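Local coordinates for hemolysin activator protein CdiB (Acinetobacter baumannii ACICU, PDB 6WIL) that probably secretes its CdiA toxin partner across the outer membrane, acting as the two-partner-secretion (Omp85 superfamily) transporter of a contact-dependent growth inhibition system, at residues Asp225-Gln229 with Lys547-Gly553; Ser462-Phe466 with Leu516-Val520; Phe466-Leu472 with Ala542-Lys548; Gln478-Ile484 with Met497-Trp503. All blocks are in the same frame, centred on the assembly; numbering follows the deposited sequence.

Contact 1 of 4, residues Asp225-Gln229 with Lys547-Gly553; sequences DSGNQ and KKDWVTG
Two backbone hydrogen bonds, both between Gly227 and Thr552, hold these strand ends together. Gly227 N gives to Thr552 O at 3.0 Å, and Thr552 N returns a bond to Gly227 O at 2.8 Å, with an N-H...O angle of 168°. Weaker CA-H...O contacts run alongside: Ser226 CA lies 3.3 Å from Thr552 O, and Val551 CA reaches Gly227 O. Gly553 CA approaches Asp225 O in the same way.

This antiparallel pair is the seam of the 16-stranded barrel, where the first strand, 217-228, meets the last, 550-559. The contact sits at the end of the seam near the extracellular loops, and the pairing carries on through Asp225 and Phe554. In Omp85 relatives the junction of first and last strands has been discussed as a possible lateral gate.

Among the side chains, Ser226 and Val551 belong to one face of the sheet and Thr552 to the other. Ser226 OG rests 3.6 Å from Gly553 CA and is hydrogen-bonded to Asp224. Asn228 brings CB to 3.5 Å from Trp550 O; with chi1 at 56° its CG sits between the backbone N and carbonyl carbon, and OD1 is taken by the backbone N atoms of Asp230 and Thr231. The bent chain of Gln229 runs beside Trp550, amide and indole planes 81° apart, with Gln229 NE2 3.7 Å from Trp550 CB. The indole itself continues away onto the outer surface, against Thr536 and Arg538.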
# COMPACT_ATOMS: atom_id res chain seq x y z
N ASP A 225 -4.75 -4.52 -26.53
CA ASP A 225 -5.76 -5.04 -27.44
C ASP A 225 -6.38 -6.28 -26.80
O ASP A 225 -5.82 -7.38 -26.89
CB ASP A 225 -5.15 -5.34 -28.81
CG ASP A 225 -6.00 -6.30 -29.64
OD1 ASP A 225 -7.24 -6.15 -29.66
OD2 ASP A 225 -5.41 -7.19 -30.28
N SER A 226 -7.52 -6.10 -26.15
CA SER A 226 -8.25 -7.19 -25.52
C SER A 226 -9.62 -7.34 -26.17
O SER A 226 -10.18 -6.37 -26.68
CB SER A 226 -8.42 -6.96 -24.02
OG SER A 226 -7.17 -6.96 -23.35
N GLY A 227 -10.14 -8.56 -26.15
CA GLY A 227 -11.47 -8.81 -26.65
C GLY A 227 -11.70 -10.29 -26.87
O GLY A 227 -10.87 -11.12 -26.50
N ASN A 228 -12.84 -10.60 -27.48
CA ASN A 228 -13.13 -11.94 -27.95
C ASN A 228 -12.73 -12.05 -29.41
O ASN A 228 -12.20 -11.11 -30.02
CB ASN A 228 -14.60 -12.30 -27.72
CG ASN A 228 -15.56 -11.32 -28.37
OD1 ASN A 228 -15.41 -10.94 -29.53
ND2 ASN A 228 -16.57 -10.91 -27.62
N GLN A 229 -12.99 -13.21 -30.00
CA GLN A 229 -12.60 -13.45 -31.38
C GLN A 229 -13.45 -12.67 -32.38
O GLN A 229 -13.10 -12.63 -33.57
CB GLN A 229 -12.67 -14.95 -31.68
CG GLN A 229 -12.22 -15.85 -30.53
CD GLN A 229 -10.71 -15.86 -30.33
OE1 GLN A 229 -9.94 -15.88 -31.30
NE2 GLN A 229 -10.28 -15.84 -29.08
N LYS A 547 -21.65 -15.34 -22.27
CA LYS A 547 -21.28 -16.14 -23.44
C LYS A 547 -20.39 -17.32 -23.07
O LYS A 547 -20.57 -18.42 -23.61
CB LYS A 547 -20.59 -15.24 -24.47
CG LYS A 547 -21.49 -14.26 -25.18
CD LYS A 547 -20.71 -13.56 -26.26
CE LYS A 547 -21.61 -12.84 -27.26
NZ LYS A 547 -20.84 -11.69 -27.83
N LYS A 548 -19.43 -17.13 -22.16
CA LYS A 548 -18.35 -18.09 -21.91
C LYS A 548 -17.53 -18.33 -23.18
O LYS A 548 -17.13 -19.46 -23.49
CB LYS A 548 -18.87 -19.42 -21.34
CG LYS A 548 -19.20 -19.36 -19.86
CD LYS A 548 -19.55 -20.73 -19.30
CE LYS A 548 -20.77 -21.30 -19.99
NZ LYS A 548 -21.86 -20.29 -20.04
N ASP A 549 -17.26 -17.25 -23.91
CA ASP A 549 -16.50 -17.33 -25.15
C ASP A 549 -15.00 -17.29 -24.85
O ASP A 549 -14.57 -17.14 -23.70
CB ASP A 549 -16.92 -16.20 -26.08
CG ASP A 549 -16.87 -16.59 -27.55
OD1 ASP A 549 -17.37 -17.68 -27.89
OD2 ASP A 549 -16.35 -15.79 -28.36
N TRP A 550 -14.19 -17.43 -25.90
CA TRP A 550 -12.75 -17.31 -25.77
C TRP A 550 -12.33 -15.85 -25.90
O TRP A 550 -12.84 -15.13 -26.75
CB TRP A 550 -12.03 -18.15 -26.82
CG TRP A 550 -12.05 -19.62 -26.54
CD1 TRP A 550 -13.03 -20.50 -26.88
CD2 TRP A 550 -11.03 -20.38 -25.88
NE1 TRP A 550 -12.70 -21.77 -26.45
CE2 TRP A 550 -11.47 -21.72 -25.84
CE3 TRP A 550 -9.80 -20.06 -25.31
CZ2 TRP A 550 -10.72 -22.73 -25.25
CZ3 TRP A 550 -9.05 -21.07 -24.73
CH2 TRP A 550 -9.52 -22.39 -24.71
N VAL A 551 -11.41 -15.43 -25.04
CA VAL A 551 -10.93 -14.05 -25.03
C VAL A 551 -9.41 -14.05 -25.14
O VAL A 551 -8.73 -14.99 -24.72
CB VAL A 551 -11.39 -13.29 -23.77
CG1 VAL A 551 -12.90 -13.15 -23.74
CG2 VAL A 551 -10.88 -13.98 -22.51
N THR A 552 -8.88 -12.97 -25.71
CA THR A 552 -7.45 -12.76 -25.82
C THR A 552 -7.10 -11.36 -25.32
O THR A 552 -7.95 -10.47 -25.29
CB THR A 552 -6.95 -12.95 -27.26
OG1 THR A 552 -7.92 -12.43 -28.18
CG2 THR A 552 -6.70 -14.42 -27.56
N GLY A 553 -5.85 -11.19 -24.93
CA GLY A 553 -5.36 -9.90 -24.50
C GLY A 553 -3.88 -9.72 -24.78
O GLY A 553 -3.08 -10.60 -24.46

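Contact 2 of 4, residues Ser462-Phe466 with Leu516-Val520; sequences SVRGF and LLGSV
The Phe466 ring takes the methyl CD2 of Leu516 over one face: that carbon is 4.0 Å from the ring centroid and 28° off the normal, a CH-pi contact. The edge of the same ring faces the strand, with Phe466 CE2 3.9 Å from Gly518 N, while Val463 O lies in the ring plane at its rim. Val463 crosses Leu516 at a slant, its CG1 4.2 Å from Leu516 CB; chi1 of -175° sends that methyl down to the strand.

Val463 to Phe466 form a type II beta turn that carries the VRGF signature of loop 6, the long loop that Omp85-family transporters fold back into the barrel lumen, here laid on the inner wall at strand 515-526. Gly465 takes the positive phi (92°) of the turn's third position and packs its backbone against Gly518. Just before it, Arg464 O receives a CA-H...O contact from Gly518 CA at 3.3 Å. Farther along the strand, Val520 CG2 wedges beneath the turn, 3.6 Å from both Arg464 CB and Gly465 N. The Arg464 chain then bends at chi3 and carries its guanidinium past this strand to salt bridges with Asp500 and Glu483.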
# COMPACT_ATOMS: atom_id res chain seq x y z
N SER A 462 -11.94 -7.61 -12.93
CA SER A 462 -12.73 -8.25 -11.89
C SER A 462 -12.69 -9.76 -11.95
O SER A 462 -12.26 -10.38 -10.98
CB SER A 462 -14.19 -7.76 -11.95
OG SER A 462 -14.68 -7.66 -13.26
N VAL A 463 -13.11 -10.37 -13.06
CA VAL A 463 -12.94 -11.80 -13.27
C VAL A 463 -12.34 -12.07 -14.65
O VAL A 463 -13.03 -11.94 -15.67
CB VAL A 463 -14.27 -12.56 -13.12
CG1 VAL A 463 -14.04 -14.05 -13.21
CG2 VAL A 463 -14.94 -12.17 -11.81
N ARG A 464 -11.07 -12.47 -14.70
CA ARG A 464 -10.41 -12.66 -15.99
C ARG A 464 -10.99 -13.87 -16.73
O ARG A 464 -11.60 -14.77 -16.14
CB ARG A 464 -8.90 -12.82 -15.82
CG ARG A 464 -8.17 -11.50 -15.68
CD ARG A 464 -6.73 -11.72 -15.25
NE ARG A 464 -6.67 -12.24 -13.89
CZ ARG A 464 -5.55 -12.57 -13.26
NH1 ARG A 464 -5.60 -13.04 -12.02
NH2 ARG A 464 -4.38 -12.44 -13.87
N GLY A 465 -10.80 -13.88 -18.05
CA GLY A 465 -11.42 -14.87 -18.91
C GLY A 465 -12.75 -14.45 -19.48
O GLY A 465 -13.34 -15.21 -20.27
N PHE A 466 -13.26 -13.28 -19.11
CA PHE A 466 -14.52 -12.76 -19.62
C PHE A 466 -14.28 -11.43 -20.33
O PHE A 466 -13.44 -10.63 -19.89
CB PHE A 466 -15.54 -12.58 -18.48
CG PHE A 466 -16.12 -13.87 -17.98
CD1 PHE A 466 -17.20 -14.47 -18.61
CD2 PHE A 466 -15.58 -14.50 -16.86
CE1 PHE A 466 -17.73 -15.66 -18.15
CE2 PHE A 466 -16.10 -15.69 -16.40
CZ PHE A 466 -17.18 -16.27 -17.04
N LEU A 516 -19.32 -16.11 -11.22
CA LEU A 516 -18.50 -16.19 -12.41
C LEU A 516 -17.22 -16.94 -12.08
O LEU A 516 -16.65 -16.78 -10.99
CB LEU A 516 -18.15 -14.81 -12.97
CG LEU A 516 -19.25 -14.06 -13.72
CD1 LEU A 516 -18.77 -12.68 -14.15
CD2 LEU A 516 -19.72 -14.86 -14.93
N LEU A 517 -16.77 -17.77 -13.02
CA LEU A 517 -15.50 -18.49 -12.89
C LEU A 517 -14.80 -18.44 -14.24
O LEU A 517 -15.31 -19.00 -15.22
CB LEU A 517 -15.72 -19.94 -12.44
CG LEU A 517 -14.46 -20.82 -12.43
CD1 LEU A 517 -13.57 -20.49 -11.25
CD2 LEU A 517 -14.82 -22.30 -12.45
N GLY A 518 -13.65 -17.78 -14.29
CA GLY A 518 -12.87 -17.71 -15.50
C GLY A 518 -11.45 -18.20 -15.29
O GLY A 518 -10.99 -18.30 -14.15
N SER A 519 -10.76 -18.52 -16.38
CA SER A 519 -9.38 -18.98 -16.29
C SER A 519 -8.57 -18.34 -17.40
O SER A 519 -9.09 -18.05 -18.48
CB SER A 519 -9.28 -20.51 -16.37
OG SER A 519 -7.98 -20.94 -16.00
N VAL A 520 -7.29 -18.12 -17.13
CA VAL A 520 -6.40 -17.39 -18.03
C VAL A 520 -5.04 -18.08 -18.05
O VAL A 520 -4.54 -18.52 -17.01
CB VAL A 520 -6.26 -15.91 -17.60
CG1 VAL A 520 -4.96 -15.31 -18.10
CG2 VAL A 520 -7.44 -15.11 -18.12

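Contact 3 of 4, residues Phe466-Leu472 with Ala542-Lys548; sequences FDGELML and APDSIKK
Loop 6, past its VRGF turn, meets the last extracellular loop of the barrel, 542-548, where Ile546 reaches both Phe466 and Leu470. The two branches of Ile546 fork between them. The Ile546 side chain crosses that of Phe466 at about a right angle, and its CG2, anti to the backbone N, comes 3.5 Å from Phe466 CE1; CD1, on the other branch, reaches Leu470, 3.8 Å from Leu470 CB. Ala542 CB adds a second methyl at the same end of the ring, 3.8 Å from Phe466 CE1. Beyond it Leu472 CD1 and Pro543 CD meet tip to tip at 4.2 Å, and both residues also pack on Leu516.

The polar half lies toward the first strand. Lys547, extended beyond CG, lays its chain across the Glu469 carboxylate and makes a salt bridge, Lys547 NZ to Glu469 OE2 2.8 Å, from the syn side and 15° out of the carboxylate plane; the bond to OE1 is weak. Asp467 folds back in an Asx turn, its OD1 accepting from Glu469 N at 2.7 Å, and so fixes the backbone from which Glu469 springs. That also sets Asp467 OD2 only 3.1 Å from Glu469 OE2, a closeness of two acceptors that nearby Lys547 probably eases. Asn228 touches both acids. A type I turn, Pro543 to Ile546, shapes the opposing loop. Such packing fits the inward-folded loop 6 of Omp85 and TpsB barrels.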
# COMPACT_ATOMS: atom_id res chain seq x y z
N PHE A 466 -13.26 -13.28 -19.11
CA PHE A 466 -14.52 -12.76 -19.62
C PHE A 466 -14.28 -11.43 -20.33
O PHE A 466 -13.44 -10.63 -19.89
CB PHE A 466 -15.54 -12.58 -18.48
CG PHE A 466 -16.12 -13.87 -17.98
CD1 PHE A 466 -17.20 -14.47 -18.61
CD2 PHE A 466 -15.58 -14.50 -16.86
CE1 PHE A 466 -17.73 -15.66 -18.15
CE2 PHE A 466 -16.10 -15.69 -16.40
CZ PHE A 466 -17.18 -16.27 -17.04
N ASP A 467 -15.02 -11.21 -21.42
CA ASP A 467 -14.76 -10.05 -22.27
C ASP A 467 -15.23 -8.76 -21.62
O ASP A 467 -14.68 -7.68 -21.90
CB ASP A 467 -15.44 -10.23 -23.63
CG ASP A 467 -16.89 -10.68 -23.51
OD1 ASP A 467 -17.66 -10.06 -22.73
OD2 ASP A 467 -17.25 -11.66 -24.20
N GLY A 468 -16.24 -8.84 -20.76
CA GLY A 468 -16.81 -7.66 -20.15
C GLY A 468 -17.89 -6.95 -20.91
O GLY A 468 -18.26 -5.82 -20.52
N GLU A 469 -18.42 -7.54 -21.99
CA GLU A 469 -19.56 -6.91 -22.64
C GLU A 469 -20.80 -6.97 -21.76
O GLU A 469 -21.65 -6.08 -21.81
CB GLU A 469 -19.85 -7.57 -23.99
CG GLU A 469 -20.43 -8.96 -23.90
CD GLU A 469 -20.59 -9.58 -25.26
OE1 GLU A 469 -21.54 -9.19 -25.96
OE2 GLU A 469 -19.74 -10.43 -25.62
N LEU A 470 -20.91 -8.02 -20.97
CA LEU A 470 -22.00 -8.16 -20.03
C LEU A 470 -21.39 -8.48 -18.68
O LEU A 470 -20.56 -9.39 -18.58
CB LEU A 470 -22.99 -9.27 -20.43
CG LEU A 470 -23.72 -9.09 -21.76
CD1 LEU A 470 -24.45 -10.36 -22.14
CD2 LEU A 470 -24.67 -7.90 -21.74
N MSE A 471 -21.75 -7.69 -17.67
CA MSE A 471 -21.22 -7.91 -16.33
C MSE A 471 -22.35 -8.17 -15.34
O MSE A 471 -23.44 -7.61 -15.47
CB MSE A 471 -20.39 -6.71 -15.88
CG MSE A 471 -19.17 -6.46 -16.75
SE MSE A 471 -18.21 -4.83 -16.25
CE MSE A 471 -17.08 -5.55 -14.82
N LEU A 472 -22.09 -9.04 -14.38
CA LEU A 472 -22.99 -9.21 -13.24
C LEU A 472 -22.70 -8.12 -12.22
O LEU A 472 -21.59 -7.61 -12.13
CB LEU A 472 -22.80 -10.60 -12.61
CG LEU A 472 -22.82 -11.78 -13.59
CD1 LEU A 472 -22.48 -13.06 -12.87
CD2 LEU A 472 -24.17 -11.90 -14.30
N ALA A 542 -20.67 -19.67 -15.83
CA ALA A 542 -21.37 -18.40 -15.97
C ALA A 542 -22.85 -18.68 -16.16
O ALA A 542 -23.21 -19.77 -16.62
CB ALA A 542 -20.82 -17.59 -17.15
N PRO A 543 -23.72 -17.74 -15.81
CA PRO A 543 -25.13 -17.88 -16.16
C PRO A 543 -25.32 -17.96 -17.67
O PRO A 543 -24.42 -17.64 -18.45
CB PRO A 543 -25.78 -16.62 -15.59
CG PRO A 543 -24.82 -16.16 -14.54
CD PRO A 543 -23.46 -16.53 -15.02
N ASP A 544 -26.51 -18.41 -18.07
CA ASP A 544 -26.78 -18.60 -19.49
C ASP A 544 -26.66 -17.30 -20.27
O ASP A 544 -26.30 -17.32 -21.46
CB ASP A 544 -28.18 -19.20 -19.67
CG ASP A 544 -28.21 -20.69 -19.35
OD1 ASP A 544 -27.60 -21.47 -20.11
OD2 ASP A 544 -28.84 -21.07 -18.34
N SER A 545 -26.94 -16.16 -19.64
CA SER A 545 -26.87 -14.87 -20.32
C SER A 545 -25.45 -14.41 -20.59
O SER A 545 -25.28 -13.37 -21.24
CB SER A 545 -27.62 -13.81 -19.51
OG SER A 545 -27.01 -13.61 -18.25
N ILE A 546 -24.43 -15.13 -20.11
CA ILE A 546 -23.03 -14.80 -20.36
C ILE A 546 -22.46 -15.82 -21.33
O ILE A 546 -22.73 -17.02 -21.22
CB ILE A 546 -22.22 -14.77 -19.05
CG1 ILE A 546 -22.80 -13.74 -18.07
CG2 ILE A 546 -20.76 -14.45 -19.34
CD1 ILE A 546 -22.33 -12.32 -18.31
N LYS A 547 -21.65 -15.34 -22.27
CA LYS A 547 -21.28 -16.14 -23.44
C LYS A 547 -20.39 -17.32 -23.07
O LYS A 547 -20.57 -18.42 -23.61
CB LYS A 547 -20.59 -15.24 -24.47
CG LYS A 547 -21.49 -14.26 -25.18
CD LYS A 547 -20.71 -13.56 -26.26
CE LYS A 547 -21.61 -12.84 -27.26
NZ LYS A 547 -20.84 -11.69 -27.83
N LYS A 548 -19.43 -17.13 -22.16
CA LYS A 548 -18.35 -18.09 -21.91
C LYS A 548 -17.53 -18.33 -23.18
O LYS A 548 -17.13 -19.46 -23.49
CB LYS A 548 -18.87 -19.42 -21.34
CG LYS A 548 -19.20 -19.36 -19.86
CD LYS A 548 -19.55 -20.73 -19.30
CE LYS A 548 -20.77 -21.30 -19.99
NZ LYS A 548 -21.86 -20.29 -20.04

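Contact 4 of 4, residues Gln478-Ile484 with Met497-Trp503; sequences QYVQQEI and MAVDQGW. With C8E ((hydroxyethyloxy)tri(ethyloxy)octane), chain D.
Gln478 NE2 serves two ether oxygens of the bound C8E detergent, O12 and O15, each at 3.2 Å. Gln478 CG sits between the backbone N and the carbonyl carbon (chi1 70°), and the chain, extended beyond it, carries the amide out to the detergent. On the way Gln478 CG comes 3.8 Å from Trp503 CE3, the two side chains crossing at a slant. The amide plane stands 64° from the indole plane, and Gln478 OE1 is held by Trp440 NE1, which fixes the amide's flip. The oxyethylene part of the detergent then passes over one face of Trp503, C17 riding 3.8 Å above the ring plane and offset toward its rim. At the ring's edge sits Val480 CG1, 3.6 Å from Trp503 CZ3; the two side chains run side by side.

The strands form an antiparallel hairpin, 476-487 with 493-505, the twelfth and thirteenth strands of the barrel. Four hydrogen-bonded pairs make the ladder, from Gln478 with Trp503 to Ile484 with Met497. Val499 N meets Gln482 O at 2.8 Å; the return bond from Gln482 N to Val499 O comes from above the carbonyl plane, and the same N-H makes a weak second bond to Asp500 OD1.

The face with Tyr479, Gln481 and Glu483 looks into the lumen. There the Asp500 carboxylate lies obliquely across the Gln481 chain, planes 40° apart, Asp500 OD2 3.4 Å from Gln481 CG. Asp500 and Glu483 are the partners of loop 6 Arg464, and Arg524 shares Glu483 OE1. Asp500, Gln501 and Gly502 match the D-x-G part of the strand-13 motif known in TpsB transporters.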
# COMPACT_ATOMS: atom_id res chain seq x y z
N GLN A 478 -17.82 -9.42 -4.20
CA GLN A 478 -16.42 -9.67 -3.94
C GLN A 478 -15.87 -10.54 -5.06
O GLN A 478 -16.61 -11.34 -5.65
CB GLN A 478 -16.21 -10.36 -2.58
CG GLN A 478 -16.70 -11.79 -2.52
CD GLN A 478 -16.53 -12.42 -1.15
OE1 GLN A 478 -15.41 -12.55 -0.65
NE2 GLN A 478 -17.64 -12.82 -0.54
N TYR A 479 -14.59 -10.37 -5.36
CA TYR A 479 -13.90 -11.27 -6.26
C TYR A 479 -12.57 -11.69 -5.65
O TYR A 479 -11.99 -10.97 -4.84
CB TYR A 479 -13.68 -10.67 -7.67
CG TYR A 479 -12.80 -9.43 -7.76
CD1 TYR A 479 -11.43 -9.50 -7.56
CD2 TYR A 479 -13.35 -8.20 -8.10
CE1 TYR A 479 -10.63 -8.37 -7.66
CE2 TYR A 479 -12.56 -7.07 -8.21
CZ TYR A 479 -11.20 -7.16 -7.99
OH TYR A 479 -10.42 -6.04 -8.10
N VAL A 480 -12.11 -12.87 -6.04
CA VAL A 480 -10.79 -13.35 -5.67
C VAL A 480 -10.08 -13.80 -6.93
O VAL A 480 -10.55 -14.71 -7.63
CB VAL A 480 -10.85 -14.48 -4.62
CG1 VAL A 480 -11.87 -15.53 -5.00
CG2 VAL A 480 -9.47 -15.09 -4.43
N GLN A 481 -8.96 -13.15 -7.24
CA GLN A 481 -8.11 -13.53 -8.35
C GLN A 481 -6.93 -14.33 -7.82
O GLN A 481 -6.31 -13.96 -6.82
CB GLN A 481 -7.61 -12.29 -9.09
CG GLN A 481 -8.71 -11.42 -9.67
CD GLN A 481 -8.23 -10.04 -10.07
OE1 GLN A 481 -7.34 -9.47 -9.44
NE2 GLN A 481 -8.80 -9.50 -11.14
N GLN A 482 -6.64 -15.45 -8.48
CA GLN A 482 -5.51 -16.29 -8.10
C GLN A 482 -4.65 -16.57 -9.31
O GLN A 482 -5.16 -16.75 -10.42
CB GLN A 482 -5.98 -17.60 -7.46
CG GLN A 482 -6.48 -17.43 -6.04
CD GLN A 482 -6.84 -18.75 -5.39
OE1 GLN A 482 -6.12 -19.23 -4.52
NE2 GLN A 482 -7.95 -19.33 -5.81
N GLU A 483 -3.34 -16.62 -9.10
CA GLU A 483 -2.40 -16.70 -10.21
C GLU A 483 -1.10 -17.31 -9.72
O GLU A 483 -0.64 -17.02 -8.61
CB GLU A 483 -2.15 -15.31 -10.80
CG GLU A 483 -1.03 -15.23 -11.82
CD GLU A 483 -0.74 -13.80 -12.23
OE1 GLU A 483 -1.66 -13.14 -12.76
OE2 GLU A 483 0.40 -13.33 -12.01
N ILE A 484 -0.51 -18.16 -10.56
CA ILE A 484 0.80 -18.73 -10.33
C ILE A 484 1.66 -18.44 -11.56
O ILE A 484 1.26 -18.73 -12.68
CB ILE A 484 0.74 -20.25 -10.09
CG1 ILE A 484 -0.06 -20.55 -8.82
CG2 ILE A 484 2.14 -20.84 -10.01
CD1 ILE A 484 -0.61 -21.95 -8.78
N MSE A 497 -0.61 -18.91 -15.09
CA MSE A 497 -1.99 -19.37 -15.24
C MSE A 497 -2.81 -18.76 -14.11
O MSE A 497 -2.33 -18.67 -12.98
CB MSE A 497 -2.08 -20.89 -15.23
CG MSE A 497 -3.29 -21.45 -15.96
SE MSE A 497 -4.10 -22.98 -15.06
CE MSE A 497 -2.50 -24.06 -14.75
N ALA A 498 -4.04 -18.35 -14.40
CA ALA A 498 -4.85 -17.64 -13.42
C ALA A 498 -6.25 -18.22 -13.38
O ALA A 498 -6.79 -18.67 -14.40
CB ALA A 498 -4.91 -16.14 -13.73
N VAL A 499 -6.84 -18.21 -12.18
CA VAL A 499 -8.22 -18.63 -11.95
C VAL A 499 -8.88 -17.58 -11.07
O VAL A 499 -8.44 -17.36 -9.93
CB VAL A 499 -8.31 -20.02 -11.30
CG1 VAL A 499 -9.77 -20.38 -11.04
CG2 VAL A 499 -7.64 -21.07 -12.17
N ASP A 500 -9.93 -16.94 -11.58
CA ASP A 500 -10.63 -15.87 -10.88
C ASP A 500 -12.07 -16.27 -10.61
O ASP A 500 -12.63 -17.15 -11.26
CB ASP A 500 -10.61 -14.57 -11.70
CG ASP A 500 -9.20 -14.04 -11.93
OD1 ASP A 500 -8.23 -14.66 -11.44
OD2 ASP A 500 -9.06 -13.00 -12.61
N GLN A 501 -12.67 -15.60 -9.63
CA GLN A 501 -14.04 -15.88 -9.19
C GLN A 501 -14.69 -14.59 -8.72
O GLN A 501 -14.08 -13.81 -7.99
CB GLN A 501 -14.07 -16.90 -8.05
CG GLN A 501 -13.64 -18.30 -8.43
CD GLN A 501 -13.58 -19.23 -7.23
OE1 GLN A 501 -14.58 -19.85 -6.86
NE2 GLN A 501 -12.41 -19.32 -6.61
N GLY A 502 -15.94 -14.39 -9.12
CA GLY A 502 -16.70 -13.24 -8.67
C GLY A 502 -18.04 -13.65 -8.08
O GLY A 502 -18.62 -14.67 -8.45
N TRP A 503 -18.52 -12.83 -7.15
CA TRP A 503 -19.80 -13.05 -6.48
C TRP A 503 -20.54 -11.73 -6.36
O TRP A 503 -19.94 -10.72 -5.96
CB TRP A 503 -19.61 -13.65 -5.08
CG TRP A 503 -19.15 -15.06 -5.04
CD1 TRP A 503 -19.93 -16.17 -5.13
CD2 TRP A 503 -17.81 -15.52 -4.86
NE1 TRP A 503 -19.15 -17.30 -5.03
CE2 TRP A 503 -17.85 -16.93 -4.87
CE3 TRP A 503 -16.58 -14.88 -4.70
CZ2 TRP A 503 -16.70 -17.71 -4.72
CZ3 TRP A 503 -15.44 -15.65 -4.55
CH2 TRP A 503 -15.51 -17.05 -4.57
C1 C8E D . -16.64 -4.74 8.03
C2 C8E D . -16.92 -4.82 6.53
C3 C8E D . -15.61 -4.79 5.76
C4 C8E D . -15.89 -4.93 4.26
C5 C8E D . -16.39 -6.34 3.96
C6 C8E D . -16.87 -6.40 2.52
C7 C8E D . -16.65 -7.80 1.97
C8 C8E D . -17.92 -8.63 2.14
O9 C8E D . -18.37 -9.04 0.88
C10 C8E D . -19.55 -9.79 0.88
C11 C8E D . -20.06 -9.93 -0.55
O12 C8E D . -20.42 -11.26 -0.79
C13 C8E D . -21.13 -11.46 -1.98
C14 C8E D . -21.49 -12.93 -2.13
O15 C8E D . -20.58 -13.73 -1.42
C16 C8E D . -20.76 -15.10 -1.60
C17 C8E D . -19.48 -15.86 -1.24
O18 C8E D . -19.22 -15.75 0.13
C19 C8E D . -18.27 -16.66 0.60
C20 C8E D . -17.09 -15.90 1.23
O21 C8E D . -17.56 -15.06 2.25

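Overall arrangement
From the N terminus, the first barrel strand opens contact 1 at 225-229, and the chain returns to it only at 547-553, so this pairing closes the whole barrel and encloses the other three. Loop 6 comes next: 462-466 starts contact 2 and 466-472 starts contact 3, sharing Phe466. Contact 4, the hairpin 478-484 with 497-503, closes first and nests within contacts 2 and 3. Contact 2 then closes on strand 515-526 and contact 3 on 542-548, so these two cross. Contact 3 shares Lys547 and Lys548 with contact 1, and Val551 touches loop 6; the loop thus ties the inner wall to the seam and the last extracellular loop.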